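Local coordinates for Na-translocating NADH-quinone reductase subunit C NqrC (Shewanella oneidensis, PDB 4XHF), which serves as the NqrC subunit of a membrane-bound respiratory complex and binds flavin mononucleotide in its FMN-binding domain, at residues A[141-146]-A[166-171]; A[134-139]-A[225-230]. All coordinates share one frame; numbering follows the deposited sequence.

Interaction 1 of 2, residues A[141-146]-A[166-171]; sequences LWSMIY and HGETPG. With FMN (flavin mononucleotide), chain E.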
ATOM      1  N   LEU A 141      -8.084  14.263   5.846  1.00 18.58           N
ATOM      2  CA  LEU A 141      -8.956  15.398   6.123  1.00 18.96           C
ATOM      3  C   LEU A 141      -8.448  16.651   5.415  1.00 17.84           C
ATOM      4  O   LEU A 141      -9.236  17.435   4.886  1.00 19.63           O
ATOM      5  CB  LEU A 141      -9.061  15.644   7.632  1.00 17.80           C
ATOM      6  CG  LEU A 141      -9.935  16.821   8.078  1.00 18.45           C
ATOM      7  CD1 LEU A 141     -11.366  16.690   7.574  1.00 18.21           C
ATOM      8  CD2 LEU A 141      -9.922  16.939   9.589  1.00 19.78           C
ATOM      9  N   TRP A 142      -7.127  16.821   5.390  1.00 15.34           N
ATOM     10  CA  TRP A 142      -6.523  18.043   4.869  1.00 17.89           C
ATOM     11  C   TRP A 142      -5.428  17.785   3.844  1.00 19.29           C
ATOM     12  O   TRP A 142      -4.977  18.714   3.171  1.00 19.56           O
ATOM     13  CB  TRP A 142      -5.944  18.873   6.018  1.00 19.65           C
ATOM     14  CG  TRP A 142      -6.987  19.385   6.945  1.00 19.34           C
ATOM     15  CD1 TRP A 142      -7.149  19.060   8.259  1.00 18.71           C
ATOM     16  CD2 TRP A 142      -8.033  20.308   6.627  1.00 21.34           C
ATOM     17  NE1 TRP A 142      -8.228  19.731   8.782  1.00 20.76           N
ATOM     18  CE2 TRP A 142      -8.789  20.502   7.797  1.00 20.09           C
ATOM     19  CE3 TRP A 142      -8.402  20.991   5.464  1.00 22.94           C
ATOM     20  CZ2 TRP A 142      -9.890  21.351   7.841  1.00 19.71           C
ATOM     21  CZ3 TRP A 142      -9.495  21.834   5.511  1.00 22.41           C
ATOM     22  CH2 TRP A 142     -10.225  22.007   6.690  1.00 20.23           C
ATOM     23  N   SER A 143      -5.002  16.534   3.720  1.00 17.93           N
ATOM     24  CA  SER A 143      -3.851  16.220   2.884  1.00 16.94           C
ATOM     25  C   SER A 143      -3.899  14.815   2.306  1.00 14.71           C
ATOM     26  O   SER A 143      -4.714  13.987   2.711  1.00 13.85           O
ATOM     27  CB  SER A 143      -2.565  16.384   3.692  1.00 16.10           C
ATOM     28  OG  SER A 143      -2.514  15.431   4.739  1.00 16.32           O
ATOM     29  N   MET A 144      -3.009  14.567   1.351  1.00 19.08           N
ATOM     30  CA  MET A 144      -2.830  13.240   0.784  1.00 18.73           C
ATOM     31  C   MET A 144      -1.970  12.396   1.712  1.00 14.02           C
ATOM     32  O   MET A 144      -0.957  12.862   2.236  1.00 14.36           O
ATOM     33  CB  MET A 144      -2.183  13.327  -0.599  1.00 20.76           C
ATOM     34  CG  MET A 144      -3.011  14.064  -1.648  1.00 24.08           C
ATOM     35  SD  MET A 144      -4.677  13.405  -1.877  1.00 35.20           S
ATOM     36  CE  MET A 144      -4.315  11.675  -2.131  1.00 11.06           C
ATOM     37  N   ILE A 145      -2.387  11.151   1.907  1.00 12.64           N
ATOM     38  CA  ILE A 145      -1.666  10.206   2.745  1.00 11.48           C
ATOM     39  C   ILE A 145      -1.175   9.056   1.873  1.00 10.81           C
ATOM     40  O   ILE A 145      -1.960   8.455   1.149  1.00  9.51           O
ATOM     41  CB  ILE A 145      -2.558   9.672   3.887  1.00 12.70           C
ATOM     42  CG1 ILE A 145      -3.089  10.835   4.737  1.00 12.14           C
ATOM     43  CG2 ILE A 145      -1.787   8.689   4.759  1.00 12.45           C
ATOM     44  CD1 ILE A 145      -4.218  10.453   5.679  1.00 12.88           C
ATOM     45  N   TYR A 146       0.124   8.773   1.941  1.00 13.92           N
ATOM     46  CA  TYR A 146       0.752   7.731   1.127  1.00 14.57           C
ATOM     47  C   TYR A 146       1.303   6.596   1.979  1.00 11.96           C
ATOM     48  O   TYR A 146       1.846   6.827   3.057  1.00 12.27           O
ATOM     49  CB  TYR A 146       1.890   8.318   0.295  1.00 14.84           C
ATOM     50  CG  TYR A 146       1.446   9.312  -0.743  1.00 14.46           C
ATOM     51  CD1 TYR A 146       1.088  10.604  -0.388  1.00 16.92           C
ATOM     52  CD2 TYR A 146       1.399   8.961  -2.081  1.00 15.47           C
ATOM     53  CE1 TYR A 146       0.685  11.515  -1.337  1.00 17.59           C
ATOM     54  CE2 TYR A 146       1.001   9.862  -3.038  1.00 18.21           C
ATOM     55  CZ  TYR A 146       0.645  11.138  -2.663  1.00 19.72           C
ATOM     56  OH  TYR A 146       0.247  12.039  -3.625  1.00 25.19           O
ATOM     57  N   HIS A 166       2.317  12.211   4.907  1.00 17.26           N
ATOM     58  CA  HIS A 166       1.024  12.831   5.152  1.00 16.79           C
ATOM     59  C   HIS A 166       1.205  14.315   5.443  1.00 16.60           C
ATOM     60  O   HIS A 166       2.329  14.793   5.603  1.00 17.05           O
ATOM     61  CB  HIS A 166       0.309  12.150   6.321  1.00 17.81           C
ATOM     62  CG  HIS A 166       0.873  12.507   7.660  1.00 17.17           C
ATOM     63  ND1 HIS A 166       0.373  13.535   8.428  1.00 15.88           N
ATOM     64  CD2 HIS A 166       1.905  11.981   8.363  1.00 16.85           C
ATOM     65  CE1 HIS A 166       1.066  13.624   9.549  1.00 17.87           C
ATOM     66  NE2 HIS A 166       2.001  12.692   9.534  1.00 19.00           N
ATOM     67  N   GLY A 167       0.091  15.035   5.508  1.00 16.98           N
ATOM     68  CA  GLY A 167       0.100  16.446   5.849  1.00 20.06           C
ATOM     69  C   GLY A 167      -0.986  16.776   6.858  1.00 22.42           C
ATOM     70  O   GLY A 167      -1.395  17.928   6.995  1.00 23.55           O
ATOM     71  N   GLU A 168      -1.460  15.750   7.557  1.00 20.74           N
ATOM     72  CA  GLU A 168      -2.493  15.911   8.575  1.00 20.55           C
ATOM     73  C   GLU A 168      -1.948  16.653   9.792  1.00 21.14           C
ATOM     74  O   GLU A 168      -0.742  16.655  10.042  1.00 20.48           O
ATOM     75  CB  GLU A 168      -3.042  14.546   8.997  1.00 19.29           C
ATOM     76  CG  GLU A 168      -3.531  13.676   7.844  1.00 16.38           C
ATOM     77  CD  GLU A 168      -4.791  14.213   7.194  1.00 15.26           C
ATOM     78  OE1 GLU A 168      -5.894  13.779   7.588  1.00 14.77           O
ATOM     79  OE2 GLU A 168      -4.682  15.060   6.283  1.00 17.15           O
ATOM     80  N   THR A 169      -2.849  17.270  10.551  1.00 22.18           N
ATOM     81  CA  THR A 169      -2.471  18.078  11.707  1.00 23.69           C
ATOM     82  C   THR A 169      -1.655  17.266  12.716  1.00 25.09           C
ATOM     83  O   THR A 169      -2.112  16.219  13.175  1.00 24.18           O
ATOM     84  CB  THR A 169      -3.721  18.649  12.411  1.00 22.53           C
ATOM     85  OG1 THR A 169      -4.599  19.224  11.437  1.00 22.53           O
ATOM     86  CG2 THR A 169      -3.332  19.709  13.425  1.00 23.30           C
ATOM     87  N   PRO A 170      -0.439  17.738  13.059  1.00 26.82           N
ATOM     88  CA  PRO A 170       0.333  17.036  14.093  1.00 26.14           C
ATOM     89  C   PRO A 170      -0.371  17.060  15.444  1.00 26.30           C
ATOM     90  O   PRO A 170      -0.929  18.091  15.820  1.00 26.05           O
ATOM     91  CB  PRO A 170       1.649  17.820  14.153  1.00 26.27           C
ATOM     92  CG  PRO A 170       1.737  18.538  12.864  1.00 27.48           C
ATOM     93  CD  PRO A 170       0.325  18.855  12.477  1.00 27.68           C
ATOM     94  N   GLY A 171      -0.341  15.939  16.158  1.00 30.31           N
ATOM     95  CA  GLY A 171      -1.015  15.828  17.438  1.00 31.08           C
ATOM     96  C   GLY A 171      -2.426  15.288  17.298  1.00 28.27           C
ATOM     97  O   GLY A 171      -3.024  14.836  18.276  1.00 29.37           O
TER
HETATM   98  N1  FMN E 300      -9.349  15.376  12.840  1.00 25.17           N
HETATM   99  C2  FMN E 300      -8.726  14.414  11.947  1.00 23.20           C
HETATM  100  O2  FMN E 300      -9.188  13.355  11.807  1.00 18.61           O
HETATM  101  N3  FMN E 300      -7.506  14.786  11.224  1.00 25.05           N
HETATM  102  C4  FMN E 300      -6.952  16.073  11.388  1.00 25.03           C
HETATM  103  O4  FMN E 300      -5.975  16.371  10.802  1.00 21.77           O
HETATM  104  C4A FMN E 300      -7.606  17.074  12.303  1.00 27.04           C
HETATM  105  N5  FMN E 300      -7.061  18.371  12.468  1.00 30.01           N
HETATM  106  C5A FMN E 300      -7.719  19.315  13.362  1.00 28.85           C
HETATM  107  C6  FMN E 300      -7.170  20.597  13.520  1.00 31.05           C
HETATM  108  C7  FMN E 300      -7.796  21.548  14.289  1.00 33.29           C
HETATM  109  C7M FMN E 300      -7.197  22.934  14.375  1.00 34.36           C
HETATM  110  C8  FMN E 300      -8.959  21.214  14.988  1.00 33.47           C
HETATM  111  C8M FMN E 300      -9.816  22.291  15.716  1.00 31.13           C
HETATM  112  C9  FMN E 300      -9.485  19.879  14.900  1.00 32.44           C
HETATM  113  C9A FMN E 300      -8.893  18.933  14.055  1.00 29.93           C
HETATM  114  N10 FMN E 300      -9.451  17.598  13.876  1.00 29.73           N
HETATM  115  C10 FMN E 300      -8.778  16.677  12.993  1.00 27.16           C
HETATM  116  C1' FMN E 300     -10.695  17.144  14.603  1.00 31.53           C
HETATM  117  C2' FMN E 300     -11.858  16.928  13.651  1.00 34.47           C
HETATM  118  O2' FMN E 300     -12.440  18.167  13.370  1.00 38.16           O
HETATM  119  C3' FMN E 300     -12.915  16.025  14.286  1.00 33.12           C
HETATM  120  O3' FMN E 300     -13.320  16.600  15.495  1.00 28.38           O
HETATM  121  C4' FMN E 300     -12.370  14.602  14.527  1.00 32.78           C
HETATM  122  O4' FMN E 300     -11.857  14.077  13.335  1.00 34.04           O
HETATM  123  C5' FMN E 300     -13.470  13.664  15.030  1.00 30.35           C
HETATM  124  O5' FMN E 300     -12.840  12.528  15.578  1.00 29.51           O
HETATM  125  P   FMN E 300     -13.722  11.244  15.943  1.00 41.34           P
HETATM  126  O1P FMN E 300     -15.238  11.460  15.482  1.00 37.47           O
HETATM  127  O2P FMN E 300     -13.668  10.974  17.517  1.00 45.18           O
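The side chains of Trp142 and Thr169 lie side by side, pointing the same way; FMN O4 is at the edge of the indole, near its plane, and Leu141 CG lies over one face, 3.4 Å above the plane and offset toward the rim. Leu141 in turn reaches the isoalloxazine with CD2, 3.6 Å from FMN C4A. At the edge of the His166 imidazole, in plane, Glu168 N gives a weak bond to ND1. The carboxylate of Glu168 is the flat group that joins the two segments. Each oxygen offers its syn lone pair to one backbone amide: Glu168 OE1 takes Leu141 N at 2.8 Å in a nearly straight bond (172°), and Glu168 OE2 takes Trp142 N at 3.1 Å. Ser143 OG donates to OE2 from the anti side, 19° out of the carboxylate plane, so two donors grip this oxygen, while OE1 has a further partner in Thr223. A bend at chi2 (-69°) brings the end of Glu168 toward 141-143, while its CG meets Ile145 CD1. Ser143 OG also accepts a weak bond from Gly167 N, and Ser143 CB presses on Gly167 CA at 3.4 Å. Next along the loop, Thr169 gives its N to FMN O4 and its OG1 to FMN N5. The buried carboxylate is thus ringed by donors, which would probably stabilise its negative charge, and it ties together two loops that supply Leu141, Trp142 and Thr169 to the flavin.

Interaction 2 of 2, residues A[134-139]-A[225-230]; sequences VPFYGK and RGVQRA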
ATOM      1  N   VAL A 134       1.542  -3.529  -2.138  1.00  9.89           N
ATOM      2  CA  VAL A 134       1.026  -2.577  -3.116  1.00  8.19           C
ATOM      3  C   VAL A 134       0.945  -1.174  -2.521  1.00  7.93           C
ATOM      4  O   VAL A 134       0.687  -1.017  -1.328  1.00  8.03           O
ATOM      5  CB  VAL A 134      -0.372  -2.987  -3.629  1.00  6.68           C
ATOM      6  CG1 VAL A 134      -0.320  -4.362  -4.260  1.00  8.90           C
ATOM      7  CG2 VAL A 134      -1.401  -2.958  -2.503  1.00  8.67           C
ATOM      8  N   PRO A 135       1.168  -0.147  -3.353  1.00  8.01           N
ATOM      9  CA  PRO A 135       1.026   1.235  -2.896  1.00  9.81           C
ATOM     10  C   PRO A 135      -0.433   1.660  -2.812  1.00  8.79           C
ATOM     11  O   PRO A 135      -1.240   1.267  -3.654  1.00  9.06           O
ATOM     12  CB  PRO A 135       1.763   2.033  -3.971  1.00 12.22           C
ATOM     13  CG  PRO A 135       1.592   1.217  -5.204  1.00 12.47           C
ATOM     14  CD  PRO A 135       1.638  -0.213  -4.746  1.00  9.57           C
ATOM     15  N   PHE A 136      -0.764   2.452  -1.802  1.00  9.03           N
ATOM     16  CA  PHE A 136      -2.087   3.041  -1.706  1.00  7.75           C
ATOM     17  C   PHE A 136      -1.938   4.461  -1.199  1.00  7.23           C
ATOM     18  O   PHE A 136      -0.991   4.778  -0.480  1.00  7.11           O
ATOM     19  CB  PHE A 136      -2.994   2.226  -0.781  1.00  6.66           C
ATOM     20  CG  PHE A 136      -2.747   2.471   0.673  1.00  9.78           C
ATOM     21  CD1 PHE A 136      -1.581   2.033   1.272  1.00  9.70           C
ATOM     22  CD2 PHE A 136      -3.682   3.137   1.441  1.00  9.92           C
ATOM     23  CE1 PHE A 136      -1.351   2.253   2.611  1.00  9.16           C
ATOM     24  CE2 PHE A 136      -3.458   3.362   2.781  1.00 11.43           C
ATOM     25  CZ  PHE A 136      -2.290   2.918   3.367  1.00 11.22           C
ATOM     26  N   TYR A 137      -2.864   5.320  -1.598  1.00  7.79           N
ATOM     27  CA  TYR A 137      -2.888   6.681  -1.097  1.00  8.00           C
ATOM     28  C   TYR A 137      -4.263   7.287  -1.307  1.00 10.14           C
ATOM     29  O   TYR A 137      -5.044   6.812  -2.130  1.00 11.67           O
ATOM     30  CB  TYR A 137      -1.812   7.536  -1.773  1.00  8.90           C
ATOM     31  CG  TYR A 137      -2.011   7.753  -3.255  1.00 10.71           C
ATOM     32  CD1 TYR A 137      -1.620   6.792  -4.176  1.00 13.63           C
ATOM     33  CD2 TYR A 137      -2.574   8.928  -3.734  1.00 12.56           C
ATOM     34  CE1 TYR A 137      -1.796   6.990  -5.533  1.00 15.40           C
ATOM     35  CE2 TYR A 137      -2.753   9.135  -5.088  1.00 13.89           C
ATOM     36  CZ  TYR A 137      -2.361   8.165  -5.983  1.00 15.23           C
ATOM     37  OH  TYR A 137      -2.539   8.370  -7.331  1.00 18.54           O
ATOM     38  N   GLY A 138      -4.557   8.327  -0.541  1.00 12.33           N
ATOM     39  CA  GLY A 138      -5.854   8.970  -0.598  1.00 12.34           C
ATOM     40  C   GLY A 138      -5.885  10.184   0.303  1.00 12.55           C
ATOM     41  O   GLY A 138      -5.048  10.328   1.193  1.00 14.33           O
ATOM     42  N   LYS A 139      -6.849  11.066   0.070  1.00 13.65           N
ATOM     43  CA  LYS A 139      -6.972  12.269   0.875  1.00 15.02           C
ATOM     44  C   LYS A 139      -7.508  11.927   2.256  1.00 16.50           C
ATOM     45  O   LYS A 139      -8.518  11.234   2.387  1.00 18.92           O
ATOM     46  CB  LYS A 139      -7.888  13.287   0.196  1.00 17.33           C
ATOM     47  CG  LYS A 139      -7.878  14.655   0.859  1.00 20.76           C
ATOM     48  CD  LYS A 139      -9.132  15.444   0.533  1.00 24.68           C
ATOM     49  CE  LYS A 139      -9.083  16.833   1.148  1.00 33.04           C
ATOM     50  NZ  LYS A 139      -8.013  17.673   0.549  1.00 38.48           N
ATOM     51  N   ARG A 225     -10.914   7.716   8.551  1.00 18.09           N
ATOM     52  CA  ARG A 225     -11.893   7.381   7.523  1.00 19.81           C
ATOM     53  C   ARG A 225     -11.293   7.579   6.137  1.00 16.16           C
ATOM     54  O   ARG A 225     -11.687   6.917   5.179  1.00 18.03           O
ATOM     55  CB  ARG A 225     -13.154   8.231   7.672  1.00 23.57           C
ATOM     56  CG  ARG A 225     -13.786   8.171   9.051  1.00 30.46           C
ATOM     57  CD  ARG A 225     -15.273   7.863   8.966  1.00 36.51           C
ATOM     58  NE  ARG A 225     -15.933   7.987  10.267  1.00 40.77           N
ATOM     59  CZ  ARG A 225     -17.054   8.669  10.496  1.00 44.86           C
ATOM     60  NH1 ARG A 225     -17.684   9.311   9.515  1.00 46.55           N
ATOM     61  NH2 ARG A 225     -17.556   8.711  11.723  1.00 45.83           N
ATOM     62  N   GLY A 226     -10.339   8.499   6.037  1.00 14.27           N
ATOM     63  CA  GLY A 226      -9.640   8.735   4.790  1.00 15.56           C
ATOM     64  C   GLY A 226      -8.792   7.537   4.409  1.00 18.14           C
ATOM     65  O   GLY A 226      -8.827   7.078   3.267  1.00 18.27           O
ATOM     66  N   VAL A 227      -8.029   7.031   5.374  1.00 17.85           N
ATOM     67  CA  VAL A 227      -7.211   5.839   5.169  1.00 14.04           C
ATOM     68  C   VAL A 227      -8.106   4.675   4.789  1.00 13.69           C
ATOM     69  O   VAL A 227      -7.771   3.868   3.925  1.00 13.50           O
ATOM     70  CB  VAL A 227      -6.403   5.481   6.434  1.00 13.25           C
ATOM     71  CG1 VAL A 227      -5.613   4.186   6.235  1.00 13.92           C
ATOM     72  CG2 VAL A 227      -5.473   6.622   6.801  1.00 12.53           C
ATOM     73  N   GLN A 228      -9.256   4.604   5.447  1.00 16.22           N
ATOM     74  CA  GLN A 228     -10.240   3.570   5.174  1.00 18.75           C
ATOM     75  C   GLN A 228     -10.712   3.656   3.726  1.00 17.31           C
ATOM     76  O   GLN A 228     -10.793   2.645   3.028  1.00 16.16           O
ATOM     77  CB  GLN A 228     -11.417   3.714   6.137  1.00 20.12           C
ATOM     78  CG  GLN A 228     -12.510   2.674   5.992  1.00 23.25           C
ATOM     79  CD  GLN A 228     -13.772   3.095   6.698  1.00 26.37           C
ATOM     80  OE1 GLN A 228     -13.810   3.199   7.926  1.00 26.93           O
ATOM     81  NE2 GLN A 228     -14.817   3.356   5.922  1.00 30.23           N
ATOM     82  N   ARG A 229     -11.006   4.871   3.276  1.00 16.27           N
ATOM     83  CA  ARG A 229     -11.464   5.096   1.911  1.00 16.77           C
ATOM     84  C   ARG A 229     -10.337   4.895   0.905  1.00 17.38           C
ATOM     85  O   ARG A 229     -10.576   4.498  -0.236  1.00 17.12           O
ATOM     86  CB  ARG A 229     -12.051   6.500   1.778  1.00 18.05           C
ATOM     87  CG  ARG A 229     -13.428   6.642   2.405  1.00 20.18           C
ATOM     88  CD  ARG A 229     -13.960   8.059   2.290  1.00 25.63           C
ATOM     89  NE  ARG A 229     -14.515   8.533   3.560  1.00 31.98           N
ATOM     90  CZ  ARG A 229     -14.026   9.541   4.284  1.00 34.14           C
ATOM     91  NH1 ARG A 229     -12.959  10.228   3.885  1.00 30.02           N
ATOM     92  NH2 ARG A 229     -14.621   9.872   5.421  1.00 40.09           N
ATOM     93  N   ALA A 230      -9.110   5.168   1.335  1.00 16.16           N
ATOM     94  CA  ALA A 230      -7.944   4.966   0.484  1.00 13.01           C
ATOM     95  C   ALA A 230      -7.808   3.494   0.125  1.00 12.38           C
ATOM     96  O   ALA A 230      -7.608   3.145  -1.037  1.00 11.63           O
ATOM     97  CB  ALA A 230      -6.688   5.464   1.174  1.00 12.40           C
TER
HETATM   98  O   HOH W   1      -9.090   8.808   1.210  1.00 14.18           O
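Apolar contacts between Phe136 and the helical residues Val227 and Ala230 form the centre of this strand-helix interface. Phe136 presents the edge of its ring to the helix: Phe136 CD2 lies 3.8 Å from Ala230 CB, and CE2 lies 4.2 Å from Val227 CG1, both methyl groups being near the ring plane. With chi1 at 79°, CG stands between the backbone N and the carbonyl carbon, and the ring edge is turned to the helix. Met231 and Trp234, farther along the same helix, also touch Phe136.

Backbone packing makes the second group. Ala230 CB rests on the strand itself, 3.9 Å from Tyr137 C and 4.0 Å from Gly138 N, directly against the bare backbone of Gly138. On the helix, Gly226, without a side chain, brings its CA to 3.6 Å from Lys139 O.

Between 134-139 and 225-230 the polar link runs through water. One molecule donates to Lys139 O at 2.8 Å and to Gly226 O at 2.7 Å, bridging the strand end to the helix; Gly226 O meanwhile accepts the helical bond from Ala230 N. A direct bond follows farther along the helix, from Trp234 NE1 to Tyr137 O.

The two axes approach to 7.0 Å, with their N-to-C directions 132° apart. This is closer than the roughly 10 Å usual for a helix on a sheet, consistent with Gly138, Gly226 and Ala230 having little or no side chain at the interface. The arrangement is alpha+beta, with helix 221-234 packed against the antiparallel sheet at strand 129-139.

In the fold
The two interactions lie with centres about 11 Å apart and share the antiparallel sheet, in which strands 129-139 and 144-151 are neighbours. Along the chain, 134-139 comes first, then 141-146 and 166-171, and finally 225-230, so both segments of interaction 1 fall between those of interaction 2. They meet directly where Ile145 N lies 2.9 Å from Gly138 O, a probable hydrogen bond between the adjacent strands. Interaction 2 is the more central, seating helix 221-234 on the sheet, whereas interaction 1 sits farther out, beside the flavin. The same helix also supplies Thr221, Met222 and Thr223 to the FMN pocket, which links the buried sheet-helix packing to the cofactor site.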